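Local coordinates for sensor protein (Rhodopseudomonas palustris, PDB 2OOL) that senses light through a bound bilin chromophore and probably signals as a histidine kinase, this chain being its PAS and GAF chromophore-binding part, at residues His42-Val47 against Ser59-Asp64; Ile102-Leu107 against Ala117-Leu122; Arg175-Asp180 against Gln312-Ile317; Val230-Asp235 against Pro303-Tyr308. All blocks are in the same frame, centred on the assembly; numbering follows the deposited sequence.

Overall arrangement
Interactions 1 and 2 belong to the PAS domain and share its antiparallel sheet, touching where Tyr44 packs on Phe118; interactions 3 and 4 belong to the GAF domain, and the hydrogen bond from Arg304 NE to Thr177 O probably links them. Interactions 1, 2 and 3 are buried, while interaction 4 is partly exposed at its proline end. Their chemistry follows their place: strand pairing in 102-107 with 117-122, a polar relay on a turn in 42-47 with 59-64, purely apolar helix packing in 175-180 with 312-317, and mixed contacts in 230-235 with 303-308. Interaction 4 also bridges the domains, Phe305 and Pro234 meeting His42, and Tyr308 meeting Ile121.

Interaction 1: residues His42-Val47 against Ser59-Asp64; sequences HGYLFV and SANVED
Asn61 lays its carboxamide obliquely over the CD1-CE1 rim of the Tyr44 ring, the two planes only 27° apart. ND2 is 3.4 Å from Tyr44 CD1, while the backbone O of Asn61 sits at the ring edge, near its plane. With CG held between its own backbone N and carbonyl carbon (chi1 70°), the amide turns back to the strand, and ND2 donates to Gly43 O at 2.8 Å, that oxygen lying in the amide plane. ND2 also makes a weak bond to Pro41 O. The other end of the amide, OD1, takes the hydroxyl of Ser59, OG to OD1 being 2.6 Å, and Ser59 OG in turn accepts from Leu45 N at 3.1 Å. Ser59 N closes the set by donating to Leu45 O. Next to these bonds, Val62 angles CG2 at two aromatic rings, 3.7 Å from Tyr44 CD1 and 3.9 Å from Phe46 CZ. An alanine in place of Asn61 would probably leave Gly43 O without this donor and the Ser59 hydroxyl proton without its acceptor, and open a gap beside Tyr44. The type I turn from Ser59 to Val62 thus carries the PAS chain from strand 55-59 into helix 62-66 while staying tied to the neighbouring strand 44-48. The bonds run as a relay, Leu45 N-H to Ser59 OG, Ser59 O-H to Asn61 OD1, Asn61 N-H to Gly43 O, which implies that the buried hydroxyl and amide are fixed in orientation, each backbone group they meet being satisfied from a side chain.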
loop_
_atom_site.group_PDB
_atom_site.type_symbol
_atom_site.label_atom_id
_atom_site.label_comp_id
_atom_site.label_asym_id
_atom_site.label_seq_id
_atom_site.Cartn_x
_atom_site.Cartn_y
_atom_site.Cartn_z
ATOM N N HIS A 42 5.622 18.663 -18.369
ATOM C CA HIS A 42 6.487 17.658 -17.731
ATOM C C HIS A 42 6.164 16.260 -18.312
ATOM O O HIS A 42 6.822 15.300 -17.958
ATOM C CB HIS A 42 6.322 17.664 -16.192
ATOM C CG HIS A 42 4.932 17.327 -15.744
ATOM N ND1 HIS A 42 3.891 18.219 -15.835
ATOM C CD2 HIS A 42 4.404 16.183 -15.256
ATOM C CE1 HIS A 42 2.779 17.641 -15.428
ATOM N NE2 HIS A 42 3.061 16.410 -15.051
ATOM N N GLY A 43 5.124 16.148 -19.164
ATOM C CA GLY A 43 4.694 14.863 -19.747
ATOM C C GLY A 43 4.396 15.055 -21.233
ATOM O O GLY A 43 4.514 16.139 -21.737
ATOM N N TYR A 44 4.005 14.000 -21.924
ATOM C CA TYR A 44 3.636 14.074 -23.342
ATOM C C TYR A 44 2.279 13.403 -23.593
ATOM O O TYR A 44 1.954 12.408 -22.960
ATOM C CB TYR A 44 4.724 13.388 -24.212
ATOM C CG TYR A 44 6.130 13.911 -23.998
ATOM C CD1 TYR A 44 6.623 14.978 -24.738
ATOM C CD2 TYR A 44 6.985 13.324 -23.057
ATOM C CE1 TYR A 44 7.928 15.477 -24.515
ATOM C CE2 TYR A 44 8.280 13.823 -22.828
ATOM C CZ TYR A 44 8.730 14.898 -23.564
ATOM O OH TYR A 44 10.022 15.366 -23.373
ATOM N N LEU A 45 1.513 13.901 -24.562
ATOM C CA LEU A 45 0.175 13.345 -24.827
ATOM C C LEU A 45 -0.011 12.940 -26.288
ATOM O O LEU A 45 0.376 13.680 -27.186
ATOM C CB LEU A 45 -0.904 14.368 -24.433
ATOM C CG LEU A 45 -2.380 14.028 -24.543
ATOM C CD1 LEU A 45 -3.156 14.866 -23.525
ATOM C CD2 LEU A 45 -2.965 14.213 -25.995
ATOM N N PHE A 46 -0.633 11.772 -26.492
ATOM C CA PHE A 46 -1.002 11.288 -27.813
ATOM C C PHE A 46 -2.459 10.903 -27.779
ATOM O O PHE A 46 -2.925 10.303 -26.815
ATOM C CB PHE A 46 -0.213 10.039 -28.130
ATOM C CG PHE A 46 1.263 10.246 -28.135
ATOM C CD1 PHE A 46 1.942 10.413 -29.338
ATOM C CD2 PHE A 46 1.985 10.271 -26.942
ATOM C CE1 PHE A 46 3.312 10.560 -29.367
ATOM C CE2 PHE A 46 3.370 10.473 -26.956
ATOM C CZ PHE A 46 4.033 10.615 -28.141
ATOM N N VAL A 47 -3.197 11.293 -28.790
ATOM C CA VAL A 47 -4.451 10.638 -29.099
ATOM C C VAL A 47 -4.141 9.598 -30.115
ATOM O O VAL A 47 -3.498 9.907 -31.093
ATOM C CB VAL A 47 -5.501 11.630 -29.658
ATOM C CG1 VAL A 47 -6.775 10.893 -29.938
ATOM C CG2 VAL A 47 -5.685 12.831 -28.614
ATOM N N SER A 59 0.870 16.576 -28.331
ATOM C CA SER A 59 1.394 17.785 -27.727
ATOM C C SER A 59 2.673 18.198 -28.465
ATOM O O SER A 59 3.508 17.335 -28.866
ATOM C CB SER A 59 1.667 17.583 -26.212
ATOM O OG SER A 59 2.521 16.478 -25.955
ATOM N N ALA A 60 2.803 19.516 -28.646
ATOM C CA ALA A 60 3.869 20.113 -29.435
ATOM C C ALA A 60 5.251 19.814 -28.877
ATOM O O ALA A 60 6.211 19.797 -29.635
ATOM C CB ALA A 60 3.686 21.647 -29.488
ATOM N N ASN A 61 5.343 19.652 -27.546
ATOM C CA ASN A 61 6.596 19.307 -26.853
ATOM C C ASN A 61 7.183 17.957 -27.251
ATOM O O ASN A 61 8.355 17.689 -27.019
ATOM C CB ASN A 61 6.467 19.423 -25.296
ATOM C CG ASN A 61 5.572 18.344 -24.654
ATOM O OD1 ASN A 61 4.675 17.820 -25.278
ATOM N ND2 ASN A 61 5.846 18.011 -23.384
ATOM N N VAL A 62 6.383 17.111 -27.875
ATOM C CA VAL A 62 6.884 15.887 -28.486
ATOM C C VAL A 62 8.017 16.155 -29.503
ATOM O O VAL A 62 8.846 15.284 -29.724
ATOM C CB VAL A 62 5.707 15.109 -29.101
ATOM C CG1 VAL A 62 6.132 14.152 -30.088
ATOM C CG2 VAL A 62 4.917 14.434 -27.947
ATOM N N GLU A 63 8.069 17.356 -30.079
ATOM C CA GLU A 63 9.166 17.743 -30.967
ATOM C C GLU A 63 10.512 17.598 -30.272
ATOM O O GLU A 63 11.497 17.174 -30.889
ATOM C CB GLU A 63 8.990 19.184 -31.461
ATOM C CG GLU A 63 10.203 19.753 -32.187
ATOM C CD GLU A 63 9.820 20.740 -33.301
ATOM O OE1 GLU A 63 9.170 21.777 -33.026
ATOM O OE2 GLU A 63 10.167 20.456 -34.461
ATOM N N ASP A 64 10.570 17.929 -28.988
ATOM C CA ASP A 64 11.812 17.759 -28.286
ATOM C C ASP A 64 12.083 16.296 -27.959
ATOM O O ASP A 64 13.224 15.927 -27.709
ATOM C CB ASP A 64 11.827 18.556 -26.995
ATOM C CG ASP A 64 11.333 19.972 -27.173
ATOM O OD1 ASP A 64 11.833 20.681 -28.091
ATOM O OD2 ASP A 64 10.439 20.362 -26.390
#

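Interaction 2: residues Ile102-Leu107 against Ala117-Leu122; sequences INPIRL and AFNGIL
Asn103, with CG anti to its carbonyl carbon (chi1 -83°) and a small chi2 of -24°, presents its carboxamide to the backbone of Leu122. OD1 accepts from Leu122 N at 2.9 Å, nearly straight at the hydrogen, and ND2 gives to Leu122 O at 2.8 Å, so the side chain stands in for a strand partner. A cis peptide bond follows, and beyond Pro104 the main chain itself takes over: Ile105 pairs with Gly120 and Leu107 with Phe118 as hydrogen-bonded antiparallel pairs, with Arg106 and Asn119 the non-hydrogen-bonded pair between them. This is the hairpin of strands 105-111 and 114-125, whose first strand is outermost in the PAS sheet. On one face Pro104 lies alongside Asn119, Pro104 CB is 3.9 Å from Ile121 CD1, and Tyr308 of helix 308-332 packs over Pro104 and Ile121. On the other, Leu107 CD1 comes to 4.1 Å from Gly120 CA, filling the side that a larger residue would need. Ile105 and Leu122 cross there too, both touching Ala93 of helix 84-94, although Ile105 has two conformers and the closeness of their tips is doubtful. Arg106 reaches past Ala117 CB, its NE salt-bridged to Asp108.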
loop_
_atom_site.group_PDB
_atom_site.type_symbol
_atom_site.label_atom_id
_atom_site.label_comp_id
_atom_site.label_asym_id
_atom_site.label_seq_id
_atom_site.Cartn_x
_atom_site.Cartn_y
_atom_site.Cartn_z
ATOM N N ILE A 102 -4.898 -1.444 -15.123
ATOM C CA ILE A 102 -3.771 -1.339 -16.038
ATOM C C ILE A 102 -2.806 -0.175 -15.759
ATOM O O ILE A 102 -1.596 -0.363 -15.866
ATOM C CB ILE A 102 -4.262 -1.267 -17.548
ATOM C CG1 ILE A 102 -4.652 0.183 -17.982
ATOM C CG2 ILE A 102 -5.383 -2.294 -17.813
ATOM C CD1 ILE A 102 -6.092 0.393 -18.555
ATOM N N ASN A 103 -3.321 1.014 -15.413
ATOM C CA ASN A 103 -2.480 2.205 -15.327
ATOM C C ASN A 103 -1.637 2.129 -14.028
ATOM O O ASN A 103 -2.150 1.695 -12.976
ATOM C CB ASN A 103 -3.302 3.494 -15.300
ATOM C CG ASN A 103 -3.736 3.983 -16.693
ATOM O OD1 ASN A 103 -3.119 3.680 -17.717
ATOM N ND2 ASN A 103 -4.824 4.764 -16.722
ATOM N N PRO A 104 -0.362 2.550 -14.089
ATOM C CA PRO A 104 0.425 2.967 -15.231
ATOM C C PRO A 104 1.056 1.751 -15.925
ATOM O O PRO A 104 1.274 0.719 -15.278
ATOM C CB PRO A 104 1.488 3.853 -14.581
ATOM C CG PRO A 104 1.757 3.213 -13.310
ATOM C CD PRO A 104 0.434 2.663 -12.840
ATOM N N ILE A 105 1.368 1.918 -17.206
ATOM C CA ILE A 105 1.997 0.910 -18.022
ATOM C C ILE A 105 3.389 1.413 -18.349
ATOM O O ILE A 105 3.525 2.557 -18.736
ATOM C CB ILE A 105 1.189 0.740 -19.339
ATOM C CG1 ILE A 105 -0.286 0.454 -19.030
ATOM C CG2 ILE A 105 1.774 -0.368 -20.205
ATOM C CD1 ILE A 105 -1.243 1.234 -19.903
ATOM N N ARG A 106 4.427 0.588 -18.213
ATOM C CA ARG A 106 5.770 1.056 -18.565
ATOM C C ARG A 106 5.879 1.084 -20.059
ATOM O O ARG A 106 5.593 0.107 -20.706
ATOM C CB ARG A 106 6.874 0.171 -17.985
ATOM C CG ARG A 106 8.325 0.704 -18.323
ATOM C CD ARG A 106 9.298 -0.374 -18.757
ATOM N NE ARG A 106 10.605 0.251 -18.895
ATOM C CZ ARG A 106 11.685 -0.045 -18.171
ATOM N NH1 ARG A 106 11.726 -1.030 -17.236
ATOM N NH2 ARG A 106 12.761 0.684 -18.408
ATOM N N LEU A 107 6.279 2.223 -20.601
ATOM C CA LEU A 107 6.521 2.378 -22.010
ATOM C C LEU A 107 7.905 2.998 -22.215
ATOM O O LEU A 107 8.270 3.982 -21.533
ATOM C CB LEU A 107 5.454 3.270 -22.624
ATOM C CG LEU A 107 3.994 2.729 -22.630
ATOM C CD1 LEU A 107 3.057 3.684 -23.213
ATOM C CD2 LEU A 107 3.880 1.411 -23.356
ATOM N N ALA A 117 12.336 5.922 -20.783
ATOM C CA ALA A 117 11.338 5.172 -20.038
ATOM C C ALA A 117 10.326 6.118 -19.314
ATOM O O ALA A 117 10.702 7.112 -18.663
ATOM C CB ALA A 117 12.048 4.216 -18.971
ATOM N N PHE A 118 9.059 5.742 -19.413
ATOM C CA PHE A 118 7.915 6.517 -18.965
ATOM C C PHE A 118 6.859 5.648 -18.314
ATOM O O PHE A 118 6.815 4.456 -18.485
ATOM C CB PHE A 118 7.212 7.195 -20.130
ATOM C CG PHE A 118 8.035 8.222 -20.852
ATOM C CD1 PHE A 118 8.144 9.523 -20.362
ATOM C CD2 PHE A 118 8.658 7.908 -22.052
ATOM C CE1 PHE A 118 8.920 10.466 -21.005
ATOM C CE2 PHE A 118 9.404 8.841 -22.724
ATOM C CZ PHE A 118 9.548 10.122 -22.217
ATOM N N ASN A 119 5.997 6.313 -17.539
ATOM C CA ASN A 119 4.757 5.760 -17.041
ATOM C C ASN A 119 3.741 6.155 -18.079
ATOM O O ASN A 119 3.501 7.354 -18.298
ATOM C CB ASN A 119 4.316 6.409 -15.698
ATOM C CG ASN A 119 4.717 5.633 -14.489
ATOM O OD1 ASN A 119 4.480 6.105 -13.353
ATOM N ND2 ASN A 119 5.263 4.449 -14.674
ATOM N N GLY A 120 3.098 5.156 -18.668
ATOM C CA GLY A 120 2.037 5.395 -19.641
ATOM C C GLY A 120 0.660 5.358 -18.990
ATOM O O GLY A 120 0.282 4.363 -18.319
ATOM N N ILE A 121 -0.098 6.442 -19.188
ATOM C CA ILE A 121 -1.397 6.616 -18.539
ATOM C C ILE A 121 -2.420 6.707 -19.669
ATOM O O ILE A 121 -2.441 7.664 -20.413
ATOM C CB ILE A 121 -1.478 7.917 -17.684
ATOM C CG1 ILE A 121 -0.221 8.112 -16.835
ATOM C CG2 ILE A 121 -2.808 7.968 -16.854
ATOM C CD1 ILE A 121 -0.153 7.247 -15.687
ATOM N N LEU A 122 -3.246 5.690 -19.752
ATOM C CA LEU A 122 -4.161 5.437 -20.828
ATOM C C LEU A 122 -5.608 5.704 -20.381
ATOM O O LEU A 122 -6.003 5.344 -19.246
ATOM C CB LEU A 122 -4.025 3.951 -21.137
ATOM C CG LEU A 122 -4.127 3.375 -22.515
ATOM C CD1 LEU A 122 -3.565 4.282 -23.624
ATOM C CD2 LEU A 122 -3.371 2.015 -22.386
#

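Interaction 3: residues Arg175-Asp180 against Gln312-Ile317; sequences RITGFD and QACELI
Ile176 and Ile317 meet tip to tip, CD1 to CD1 at 4.0 Å, and this methyl of Ile176 is the centre of the tight part. The same CD1 touches Ala313 CB at 3.9 Å and Cys314 SG at 4.1 Å, so one branch engages three residues on two adjoining turns of helix 308-332. It gets there because CG1 lies between the backbone N and the carbonyl carbon (chi1 67°) and CD1 extends anti beyond it. Next to it, Thr177 turns CG2 onto Cys314 SG at 3.5 Å, while its OG1 stays with its own helix, bonded to Val173 O. No hydrogen bond crosses between the two segments; the grip is apolar, backed by Phe145 of helix 142-157 on Ile176 and Ala313. The far side is looser. Gln312 and Glu315 take no part in this packing; Gln312 lies on Arg154 of the second subunit, and Glu315 makes a long, weak ion pair with the same arginine. Leu316 packs on Gln157 of the second subunit, and Arg175, at the exposed side, pairs with Glu172. Gly178, the first residue past helix 162-177, has positive phi and leads on toward strand 181-187. Two helices packed against one side of an antiparallel sheet, here through Ile284 and Met282, are typical of the GAF domain, and in bacteriophytochromes such helices also build the dimer interface.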
loop_
_atom_site.group_PDB
_atom_site.type_symbol
_atom_site.label_atom_id
_atom_site.label_comp_id
_atom_site.label_asym_id
_atom_site.label_seq_id
_atom_site.Cartn_x
_atom_site.Cartn_y
_atom_site.Cartn_z
ATOM N N ARG A 175 3.847 12.459 4.538
ATOM C CA ARG A 175 4.865 11.401 4.578
ATOM C C ARG A 175 5.276 10.869 3.201
ATOM O O ARG A 175 6.461 10.698 2.927
ATOM C CB ARG A 175 4.338 10.213 5.382
ATOM C CG ARG A 175 5.401 9.418 6.133
ATOM C CD ARG A 175 4.730 8.433 7.093
ATOM N NE ARG A 175 4.401 9.054 8.381
ATOM C CZ ARG A 175 3.181 9.232 8.909
ATOM N NH1 ARG A 175 2.081 8.817 8.303
ATOM N NH2 ARG A 175 3.079 9.805 10.116
ATOM N N ILE A 176 4.304 10.629 2.333
ATOM C CA ILE A 176 4.571 9.903 1.098
ATOM C C ILE A 176 4.709 10.813 -0.107
ATOM O O ILE A 176 5.168 10.356 -1.139
ATOM C CB ILE A 176 3.513 8.803 0.853
ATOM C CG1 ILE A 176 2.135 9.418 0.585
ATOM C CG2 ILE A 176 3.444 7.838 2.085
ATOM C CD1 ILE A 176 1.037 8.379 0.290
ATOM N N THR A 177 4.332 12.082 0.019
ATOM C CA THR A 177 4.466 13.055 -1.063
ATOM C C THR A 177 5.696 13.935 -0.893
ATOM O O THR A 177 6.240 14.446 -1.863
ATOM C CB THR A 177 3.195 13.970 -1.216
ATOM O OG1 THR A 177 2.938 14.738 -0.038
ATOM C CG2 THR A 177 1.946 13.165 -1.550
ATOM N N GLY A 178 6.109 14.146 0.349
ATOM C CA GLY A 178 7.135 15.122 0.662
ATOM C C GLY A 178 6.747 16.581 0.515
ATOM O O GLY A 178 7.601 17.449 0.595
ATOM N N PHE A 179 5.469 16.874 0.296
ATOM C CA PHE A 179 5.052 18.259 0.056
ATOM C C PHE A 179 5.121 18.992 1.402
ATOM O O PHE A 179 4.930 18.401 2.468
ATOM C CB PHE A 179 3.644 18.339 -0.565
ATOM C CG PHE A 179 3.617 18.393 -2.088
ATOM C CD1 PHE A 179 4.426 17.561 -2.878
ATOM C CD2 PHE A 179 2.753 19.254 -2.726
ATOM C CE1 PHE A 179 4.358 17.606 -4.248
ATOM C CE2 PHE A 179 2.661 19.309 -4.102
ATOM C CZ PHE A 179 3.469 18.484 -4.874
ATOM N N ASP A 180 5.426 20.282 1.343
ATOM C CA ASP A 180 5.530 21.153 2.523
ATOM C C ASP A 180 4.299 21.265 3.447
ATOM O O ASP A 180 4.435 21.455 4.642
ATOM C CB ASP A 180 5.911 22.558 2.016
ATOM C CG ASP A 180 7.367 22.636 1.564
ATOM O OD1 ASP A 180 8.159 21.873 2.141
ATOM O OD2 ASP A 180 7.730 23.420 0.659
ATOM N N GLN A 312 -2.028 7.450 -6.621
ATOM C CA GLN A 312 -3.001 6.400 -6.359
ATOM C C GLN A 312 -3.059 6.048 -4.847
ATOM O O GLN A 312 -4.119 5.625 -4.347
ATOM C CB GLN A 312 -2.706 5.132 -7.135
ATOM C CG GLN A 312 -2.896 5.209 -8.647
ATOM C CD GLN A 312 -2.536 3.891 -9.317
ATOM O OE1 GLN A 312 -1.388 3.393 -9.207
ATOM N NE2 GLN A 312 -3.512 3.300 -9.973
ATOM N N ALA A 313 -1.922 6.184 -4.156
ATOM C CA ALA A 313 -1.864 5.923 -2.713
ATOM C C ALA A 313 -2.631 7.001 -1.938
ATOM O O ALA A 313 -3.433 6.677 -1.104
ATOM C CB ALA A 313 -0.427 5.820 -2.221
ATOM N N CYS A 314 -2.381 8.269 -2.241
ATOM C CA CYS A 314 -3.160 9.382 -1.723
ATOM C C CYS A 314 -4.667 9.223 -1.929
ATOM O O CYS A 314 -5.448 9.627 -1.065
ATOM C CB CYS A 314 -2.682 10.716 -2.334
ATOM S SG CYS A 314 -0.879 11.116 -2.025
ATOM N N GLU A 315 -5.075 8.674 -3.067
ATOM C CA GLU A 315 -6.476 8.533 -3.407
ATOM C C GLU A 315 -7.111 7.465 -2.526
ATOM O O GLU A 315 -8.227 7.635 -2.047
ATOM C CB GLU A 315 -6.668 8.183 -4.884
ATOM C CG GLU A 315 -8.127 8.158 -5.284
ATOM C CD GLU A 315 -8.348 7.695 -6.739
ATOM O OE1 GLU A 315 -7.424 7.152 -7.364
ATOM O OE2 GLU A 315 -9.471 7.858 -7.249
ATOM N N LEU A 316 -6.370 6.367 -2.350
ATOM C CA LEU A 316 -6.743 5.308 -1.414
ATOM C C LEU A 316 -6.975 5.855 -0.010
ATOM O O LEU A 316 -8.006 5.555 0.626
ATOM C CB LEU A 316 -5.672 4.229 -1.365
ATOM C CG LEU A 316 -5.879 3.043 -0.430
ATOM C CD1 LEU A 316 -7.199 2.297 -0.679
ATOM C CD2 LEU A 316 -4.667 2.099 -0.550
ATOM N N ILE A 317 -6.006 6.628 0.475
ATOM C CA ILE A 317 -6.108 7.268 1.791
ATOM C C ILE A 317 -7.380 8.125 1.904
ATOM O O ILE A 317 -8.103 8.082 2.922
ATOM C CB ILE A 317 -4.825 8.054 2.106
ATOM C CG1 ILE A 317 -3.718 7.068 2.527
ATOM C CG2 ILE A 317 -5.011 9.087 3.256
ATOM C CD1 ILE A 317 -2.335 7.601 2.354
#

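Interaction 4: residues Val230-Asp235 against Pro303-Tyr308; sequences VRIIPD and PRFVSY
Two backbone contacts join Pro234 and Arg304: Arg304 N donates to Pro234 O at 2.7 Å, bent to 147° at the hydrogen, and Pro234 CA makes a CA-H...O contact with Arg304 O at 3.4 Å. Apolar packing follows along the middle of the contact. Ile232 holds CG1 anti to its backbone N and CD1 extended beyond it (chi2 165°), and CD1 ends 3.8 Å from Val306 CB, the two side chains crossing at a slant. Pro234 runs alongside Phe305, its CG in the plane of the ring and 3.8 Å from CD2 at the edge. At the exposed end the carboxylate of Asp235 lies flank to flank with Pro303, OD1 to CG being 3.5 Å, while OD1 also accepts from Gly237 N. An alanine at Asp235 would probably leave Gly237 N without that acceptor and uncover the CG side of Pro303. The CB of Arg304 points away from segment 230-235, and its NE bonds Thr177 O. Neighbouring Ile233 lines the bilin pocket, and Gln40 from the PAS side bonds Ile232 O through NE2. Strand 230-233 is outermost in the GAF sheet, and the chain after it forms strand 241-244, which pairs with PAS strands 38-39 and 55-59, consistent with the knot that ties PAS to GAF in phytochromes.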
loop_
_atom_site.group_PDB
_atom_site.type_symbol
_atom_site.label_atom_id
_atom_site.label_comp_id
_atom_site.label_asym_id
_atom_site.label_seq_id
_atom_site.Cartn_x
_atom_site.Cartn_y
_atom_site.Cartn_z
ATOM N N VAL A 230 -8.423 13.343 -8.720
ATOM C CA VAL A 230 -6.999 13.640 -8.454
ATOM C C VAL A 230 -6.425 14.561 -9.525
ATOM O O VAL A 230 -6.748 14.409 -10.649
ATOM C CB VAL A 230 -6.165 12.357 -8.393
ATOM C CG1 VAL A 230 -4.703 12.662 -7.874
ATOM C CG2 VAL A 230 -6.853 11.298 -7.474
ATOM N N ARG A 231 -5.646 15.574 -9.144
ATOM C CA ARG A 231 -4.974 16.482 -10.090
ATOM C C ARG A 231 -3.653 16.975 -9.497
ATOM O O ARG A 231 -3.538 17.130 -8.287
ATOM C CB ARG A 231 -5.865 17.692 -10.371
ATOM C CG ARG A 231 -6.116 18.561 -9.150
ATOM C CD ARG A 231 -7.548 19.077 -9.073
ATOM N NE ARG A 231 -8.489 17.974 -9.087
ATOM C CZ ARG A 231 -9.094 17.483 -8.016
ATOM N NH1 ARG A 231 -9.943 16.497 -8.161
ATOM N NH2 ARG A 231 -8.859 17.950 -6.804
ATOM N N ILE A 232 -2.679 17.229 -10.346
ATOM C CA ILE A 232 -1.412 17.737 -9.947
ATOM C C ILE A 232 -0.910 18.809 -10.882
ATOM O O ILE A 232 -1.087 18.724 -12.106
ATOM C CB ILE A 232 -0.323 16.621 -9.720
ATOM C CG1 ILE A 232 1.012 17.238 -9.252
ATOM C CG2 ILE A 232 -0.065 15.781 -10.985
ATOM C CD1 ILE A 232 2.020 16.192 -8.661
ATOM N N ILE A 233 -0.280 19.827 -10.281
ATOM C CA ILE A 233 0.370 20.900 -11.002
ATOM C C ILE A 233 1.769 20.968 -10.409
ATOM O O ILE A 233 1.989 21.682 -9.477
ATOM C CB ILE A 233 -0.369 22.296 -10.823
ATOM C CG1 ILE A 233 -1.901 22.168 -11.041
ATOM C CG2 ILE A 233 0.262 23.399 -11.762
ATOM C CD1 ILE A 233 -2.741 23.281 -10.384
ATOM N N PRO A 234 2.729 20.200 -10.961
ATOM C CA PRO A 234 4.075 20.175 -10.355
ATOM C C PRO A 234 4.862 21.473 -10.378
ATOM O O PRO A 234 5.718 21.658 -9.503
ATOM C CB PRO A 234 4.834 19.139 -11.162
ATOM C CG PRO A 234 3.853 18.483 -12.078
ATOM C CD PRO A 234 2.607 19.322 -12.132
ATOM N N ASP A 235 4.617 22.309 -11.384
ATOM C CA ASP A 235 5.248 23.593 -11.561
ATOM C C ASP A 235 4.222 24.569 -12.072
ATOM O O ASP A 235 3.784 24.421 -13.217
ATOM C CB ASP A 235 6.389 23.526 -12.576
ATOM C CG ASP A 235 7.219 24.848 -12.635
ATOM O OD1 ASP A 235 6.870 25.889 -12.007
ATOM O OD2 ASP A 235 8.264 24.828 -13.313
ATOM N N PRO A 303 8.743 23.938 -7.282
ATOM C CA PRO A 303 8.186 22.888 -8.149
ATOM C C PRO A 303 8.479 21.439 -7.725
ATOM O O PRO A 303 9.573 21.128 -7.373
ATOM C CB PRO A 303 8.834 23.192 -9.492
ATOM C CG PRO A 303 9.010 24.676 -9.478
ATOM C CD PRO A 303 9.369 25.008 -8.071
ATOM N N ARG A 304 7.518 20.533 -7.837
ATOM C CA ARG A 304 7.742 19.158 -7.430
ATOM C C ARG A 304 6.720 18.160 -7.973
ATOM O O ARG A 304 5.495 18.401 -7.857
ATOM C CB ARG A 304 7.695 19.098 -5.937
ATOM C CG ARG A 304 7.928 17.714 -5.369
ATOM C CD ARG A 304 8.140 17.800 -3.845
ATOM N NE ARG A 304 8.295 16.452 -3.305
ATOM C CZ ARG A 304 9.399 15.984 -2.751
ATOM N NH1 ARG A 304 10.442 16.770 -2.575
ATOM N NH2 ARG A 304 9.437 14.732 -2.307
ATOM N N PHE A 305 7.215 17.012 -8.449
ATOM C CA PHE A 305 6.373 15.999 -9.074
ATOM C C PHE A 305 6.135 14.848 -8.130
ATOM O O PHE A 305 6.991 14.498 -7.334
ATOM C CB PHE A 305 7.023 15.472 -10.355
ATOM C CG PHE A 305 6.166 14.474 -11.125
ATOM C CD1 PHE A 305 6.542 13.134 -11.219
ATOM C CD2 PHE A 305 4.987 14.877 -11.736
ATOM C CE1 PHE A 305 5.781 12.226 -11.916
ATOM C CE2 PHE A 305 4.199 13.976 -12.434
ATOM C CZ PHE A 305 4.608 12.621 -12.530
ATOM N N VAL A 306 4.959 14.264 -8.232
ATOM C CA VAL A 306 4.582 13.104 -7.462
ATOM C C VAL A 306 4.142 12.033 -8.459
ATOM O O VAL A 306 3.306 12.304 -9.352
ATOM C CB VAL A 306 3.410 13.452 -6.439
ATOM C CG1 VAL A 306 3.019 12.235 -5.598
ATOM C CG2 VAL A 306 3.826 14.579 -5.530
ATOM N N SER A 307 4.740 10.843 -8.379
ATOM C CA SER A 307 4.490 9.799 -9.425
ATOM C C SER A 307 3.055 9.291 -9.430
ATOM O O SER A 307 2.341 9.448 -8.471
ATOM C CB SER A 307 5.416 8.600 -9.242
ATOM O OG SER A 307 4.948 7.778 -8.175
ATOM N N TYR A 308 2.618 8.648 -10.506
ATOM C CA TYR A 308 1.248 8.208 -10.587
ATOM C C TYR A 308 0.868 7.288 -9.414
ATOM O O TYR A 308 -0.252 7.379 -8.870
ATOM C CB TYR A 308 1.038 7.461 -11.873
ATOM C CG TYR A 308 -0.396 7.234 -12.237
ATOM C CD1 TYR A 308 -1.137 8.239 -12.827
ATOM C CD2 TYR A 308 -0.998 6.017 -12.015
ATOM C CE1 TYR A 308 -2.451 8.026 -13.193
ATOM C CE2 TYR A 308 -2.309 5.793 -12.383
ATOM C CZ TYR A 308 -3.028 6.800 -12.952
ATOM O OH TYR A 308 -4.344 6.590 -13.328
#